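Local coordinates for protein ADP-ribosylglycohydrolase (Thermus thermophilus, PDB 2YZW) that belongs to the ADP-ribosylglycohydrolase family of all-helical proteins and holds two gadolinium ions, at residues Gly53-Asp58 and Ala279-Glu284. Numbering follows the deposited sequence.
With GD3 (gadolinium ion), chain C.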
ATOM      1  N   GLY A  53       2.434   3.195 -17.391  1.00 11.38           N
ATOM      2  CA  GLY A  53       1.242   3.336 -16.570  1.00 11.29           C
ATOM      3  C   GLY A  53       0.564   2.053 -16.127  1.00 10.28           C
ATOM      4  O   GLY A  53      -0.464   2.103 -15.455  1.00 11.76           O
ATOM      5  N   PHE A  54       1.109   0.903 -16.503  1.00 11.22           N
ATOM      6  CA  PHE A  54       0.510  -0.359 -16.090  1.00 12.02           C
ATOM      7  C   PHE A  54       1.071  -0.816 -14.754  1.00 11.60           C
ATOM      8  O   PHE A  54       2.283  -0.849 -14.555  1.00 12.03           O
ATOM      9  CB  PHE A  54       0.730  -1.447 -17.148  1.00 12.63           C
ATOM     10  CG  PHE A  54      -0.368  -1.520 -18.174  1.00 13.16           C
ATOM     11  CD1 PHE A  54      -0.668  -0.421 -18.972  1.00 13.93           C
ATOM     12  CD2 PHE A  54      -1.115  -2.683 -18.328  1.00 14.07           C
ATOM     13  CE1 PHE A  54      -1.698  -0.474 -19.912  1.00 16.16           C
ATOM     14  CE2 PHE A  54      -2.148  -2.749 -19.266  1.00 15.78           C
ATOM     15  CZ  PHE A  54      -2.439  -1.642 -20.059  1.00 14.81           C
ATOM     16  N   TRP A  55       0.175  -1.157 -13.839  1.00 11.79           N
ATOM     17  CA  TRP A  55       0.564  -1.619 -12.514  1.00 11.06           C
ATOM     18  C   TRP A  55       0.586  -3.148 -12.439  1.00 11.64           C
ATOM     19  O   TRP A  55       0.459  -3.826 -13.459  1.00 13.68           O
ATOM     20  CB  TRP A  55      -0.381  -1.030 -11.462  1.00 10.37           C
ATOM     21  CG  TRP A  55      -1.723  -0.677 -12.006  1.00  9.28           C
ATOM     22  CD1 TRP A  55      -2.137   0.549 -12.450  1.00 10.57           C
ATOM     23  CD2 TRP A  55      -2.829  -1.565 -12.189  1.00  9.15           C
ATOM     24  NE1 TRP A  55      -3.436   0.478 -12.894  1.00  8.97           N
ATOM     25  CE2 TRP A  55      -3.883  -0.810 -12.745  1.00 10.05           C
ATOM     26  CE3 TRP A  55      -3.032  -2.929 -11.936  1.00  9.54           C
ATOM     27  CZ2 TRP A  55      -5.126  -1.372 -13.055  1.00 10.29           C
ATOM     28  CZ3 TRP A  55      -4.268  -3.489 -12.244  1.00 12.78           C
ATOM     29  CH2 TRP A  55      -5.298  -2.708 -12.798  1.00 11.08           C
ATOM     30  N   THR A  56       0.738  -3.692 -11.234  1.00 10.43           N
ATOM     31  CA  THR A  56       0.829  -5.137 -11.071  1.00 10.12           C
ATOM     32  C   THR A  56      -0.146  -5.714 -10.047  1.00  9.51           C
ATOM     33  O   THR A  56      -1.223  -5.160  -9.832  1.00  9.09           O
ATOM     34  CB  THR A  56       2.269  -5.529 -10.686  1.00 10.78           C
ATOM     35  OG1 THR A  56       2.533  -5.131  -9.336  1.00 10.33           O
ATOM     36  CG2 THR A  56       3.262  -4.823 -11.609  1.00 12.59           C
ATOM     37  N   ASP A  57       0.234  -6.828  -9.420  1.00  9.51           N
ATOM     38  CA  ASP A  57      -0.629  -7.478  -8.439  1.00  9.98           C
ATOM     39  C   ASP A  57      -0.950  -6.590  -7.245  1.00  8.79           C
ATOM     40  O   ASP A  57      -2.007  -6.731  -6.621  1.00  8.94           O
ATOM     41  CB  ASP A  57      -0.008  -8.798  -7.948  1.00 11.39           C
ATOM     42  CG  ASP A  57       1.301  -8.598  -7.208  1.00 11.84           C
ATOM     43  OD1 ASP A  57       1.523  -9.276  -6.182  1.00 13.33           O
ATOM     44  OD2 ASP A  57       2.116  -7.773  -7.661  1.00 12.83           O
ATOM     45  N   ASP A  58      -0.042  -5.674  -6.925  1.00  7.67           N
ATOM     46  CA  ASP A  58      -0.250  -4.775  -5.798  1.00  8.74           C
ATOM     47  C   ASP A  58      -1.582  -4.049  -5.971  1.00  8.54           C
ATOM     48  O   ASP A  58      -2.447  -4.093  -5.098  1.00  8.31           O
ATOM     49  CB  ASP A  58       0.884  -3.749  -5.721  1.00  8.66           C
ATOM     50  CG  ASP A  58       2.256  -4.394  -5.660  1.00 12.98           C
ATOM     51  OD1 ASP A  58       2.607  -5.149  -6.597  1.00 11.04           O
ATOM     52  OD2 ASP A  58       2.989  -4.139  -4.679  1.00 11.77           O
ATOM     53  N   ALA A 279      -1.319   8.776 -17.675  1.00 13.45           N
ATOM     54  CA  ALA A 279      -0.736   7.566 -18.244  1.00 12.92           C
ATOM     55  C   ALA A 279      -1.197   6.311 -17.510  1.00 12.36           C
ATOM     56  O   ALA A 279      -1.093   5.199 -18.028  1.00 13.99           O
ATOM     57  CB  ALA A 279       0.783   7.656 -18.198  1.00 13.07           C
ATOM     58  N   LEU A 280      -1.714   6.503 -16.303  1.00 11.42           N
ATOM     59  CA  LEU A 280      -2.162   5.405 -15.452  1.00 10.93           C
ATOM     60  C   LEU A 280      -3.317   4.553 -15.990  1.00 10.99           C
ATOM     61  O   LEU A 280      -4.383   5.065 -16.326  1.00 10.55           O
ATOM     62  CB  LEU A 280      -2.542   5.970 -14.084  1.00 11.18           C
ATOM     63  CG  LEU A 280      -2.776   4.964 -12.959  1.00 12.57           C
ATOM     64  CD1 LEU A 280      -1.455   4.287 -12.597  1.00 13.62           C
ATOM     65  CD2 LEU A 280      -3.340   5.690 -11.753  1.00 13.88           C
ATOM     66  N   HIS A 281      -3.100   3.243 -16.046  1.00 10.61           N
ATOM     67  CA  HIS A 281      -4.122   2.315 -16.524  1.00 12.53           C
ATOM     68  C   HIS A 281      -5.326   2.312 -15.579  1.00 12.85           C
ATOM     69  O   HIS A 281      -5.165   2.249 -14.362  1.00 11.78           O
ATOM     70  CB  HIS A 281      -3.545   0.900 -16.608  1.00 14.25           C
ATOM     71  CG  HIS A 281      -4.454  -0.086 -17.274  1.00 16.54           C
ATOM     72  ND1 HIS A 281      -4.534  -1.405 -16.883  1.00 18.41           N
ATOM     73  CD2 HIS A 281      -5.294   0.046 -18.329  1.00 17.84           C
ATOM     74  CE1 HIS A 281      -5.383  -2.044 -17.668  1.00 18.53           C
ATOM     75  NE2 HIS A 281      -5.857  -1.188 -18.554  1.00 20.38           N
ATOM     76  N   LEU A 282      -6.527   2.378 -16.152  1.00 11.97           N
ATOM     77  CA  LEU A 282      -7.779   2.378 -15.389  1.00 13.11           C
ATOM     78  C   LEU A 282      -7.885   3.514 -14.370  1.00 11.69           C
ATOM     79  O   LEU A 282      -8.482   3.363 -13.302  1.00 11.29           O
ATOM     80  CB  LEU A 282      -7.979   1.031 -14.686  1.00 14.11           C
ATOM     81  CG  LEU A 282      -7.902  -0.212 -15.579  1.00 17.14           C
ATOM     82  CD1 LEU A 282      -8.270  -1.436 -14.753  1.00 18.50           C
ATOM     83  CD2 LEU A 282      -8.840  -0.074 -16.770  1.00 16.48           C
ATOM     84  N   ARG A 283      -7.311   4.659 -14.719  1.00 10.54           N
ATOM     85  CA  ARG A 283      -7.348   5.835 -13.860  1.00 10.13           C
ATOM     86  C   ARG A 283      -8.782   6.173 -13.425  1.00 11.61           C
ATOM     87  O   ARG A 283      -9.070   6.314 -12.235  1.00  9.82           O
ATOM     88  CB  ARG A 283      -6.757   7.024 -14.616  1.00 10.24           C
ATOM     89  CG  ARG A 283      -6.876   8.363 -13.909  1.00 11.64           C
ATOM     90  CD  ARG A 283      -6.679   9.481 -14.914  1.00 13.20           C
ATOM     91  NE  ARG A 283      -6.622  10.802 -14.296  1.00 13.01           N
ATOM     92  CZ  ARG A 283      -6.472  11.931 -14.981  1.00 13.46           C
ATOM     93  NH1 ARG A 283      -6.366  11.891 -16.307  1.00 14.83           N
ATOM     94  NH2 ARG A 283      -6.417  13.095 -14.346  1.00 15.48           N
ATOM     95  N   GLU A 284      -9.676   6.305 -14.397  1.00 11.89           N
ATOM     96  CA  GLU A 284     -11.062   6.657 -14.104  1.00 11.98           C
ATOM     97  C   GLU A 284     -11.789   5.636 -13.237  1.00 11.67           C
ATOM     98  O   GLU A 284     -12.583   6.005 -12.373  1.00 12.19           O
ATOM     99  CB  GLU A 284     -11.843   6.870 -15.404  1.00 13.32           C
ATOM    100  CG  GLU A 284     -11.436   8.102 -16.203  1.00 14.19           C
ATOM    101  CD  GLU A 284     -10.086   7.964 -16.882  1.00 17.07           C
ATOM    102  OE1 GLU A 284      -9.591   6.825 -17.020  1.00 16.60           O
ATOM    103  OE2 GLU A 284      -9.529   9.004 -17.297  1.00 17.77           O
TER
HETATM  104 GD   GD3 C 502       4.012  -6.585  -7.771  1.00 12.72          GD
HETATM  105  O   HOH W   1      -2.409  -2.635 -15.228  1.00 29.97           O
HETATM  106  O   HOH W   2       6.301  -7.118  -7.748  1.00 11.06           O
HETATM  107  O   HOH W   3       4.740  -8.899  -7.530  1.00 12.01           O
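An aromatic cluster of Phe54, Trp55 and His281 joins the loop leading into helix 57-72 to the type II turn, Leu280 to Arg283, that links helix 274-279 to helix 283-297. The imidazole of His281 lies flat on the Phe54 ring, a face-to-face stack with centroids 4.0 Å apart and planes only 9° from parallel. With CG anti to the backbone N (chi1 -172°), the histidine ring reaches this face, while Leu282 CG packs over its opposite face. His281 is also held through its own backbone N and O: its N donates an almost straight bond to Gly53 O (2.9 Å), arriving from above the carbonyl plane, and its O accepts from Trp55 NE1 (2.9 Å), which points at it within the indole plane. Around that same indole edge come two methyls, Leu280 CD1 at Trp55 CD1 (3.8 Å) and Leu282 CD1 at Trp55 CZ2 (3.6 Å). Helix 5-26 packs against Trp55 as well, through Ala19 and Asp22. In this all-helical ADP-ribosylglycohydrolase fold, the loop runs straight on from the cluster into a metal site: Thr56, the N-cap of helix 57-72, binds a gadolinium ion through OG1, together with Asp57 OD2, Asp58 OD1, two waters and Asp253. Asp22, which touches the indole, also hydrogen-bonds Thr56 OG1, a ligand of this ion. At the other end, Gly53 CA sits 3.3 Å from Ala279 O in a nearly linear CA-H...O contact that brings the two backbones close together.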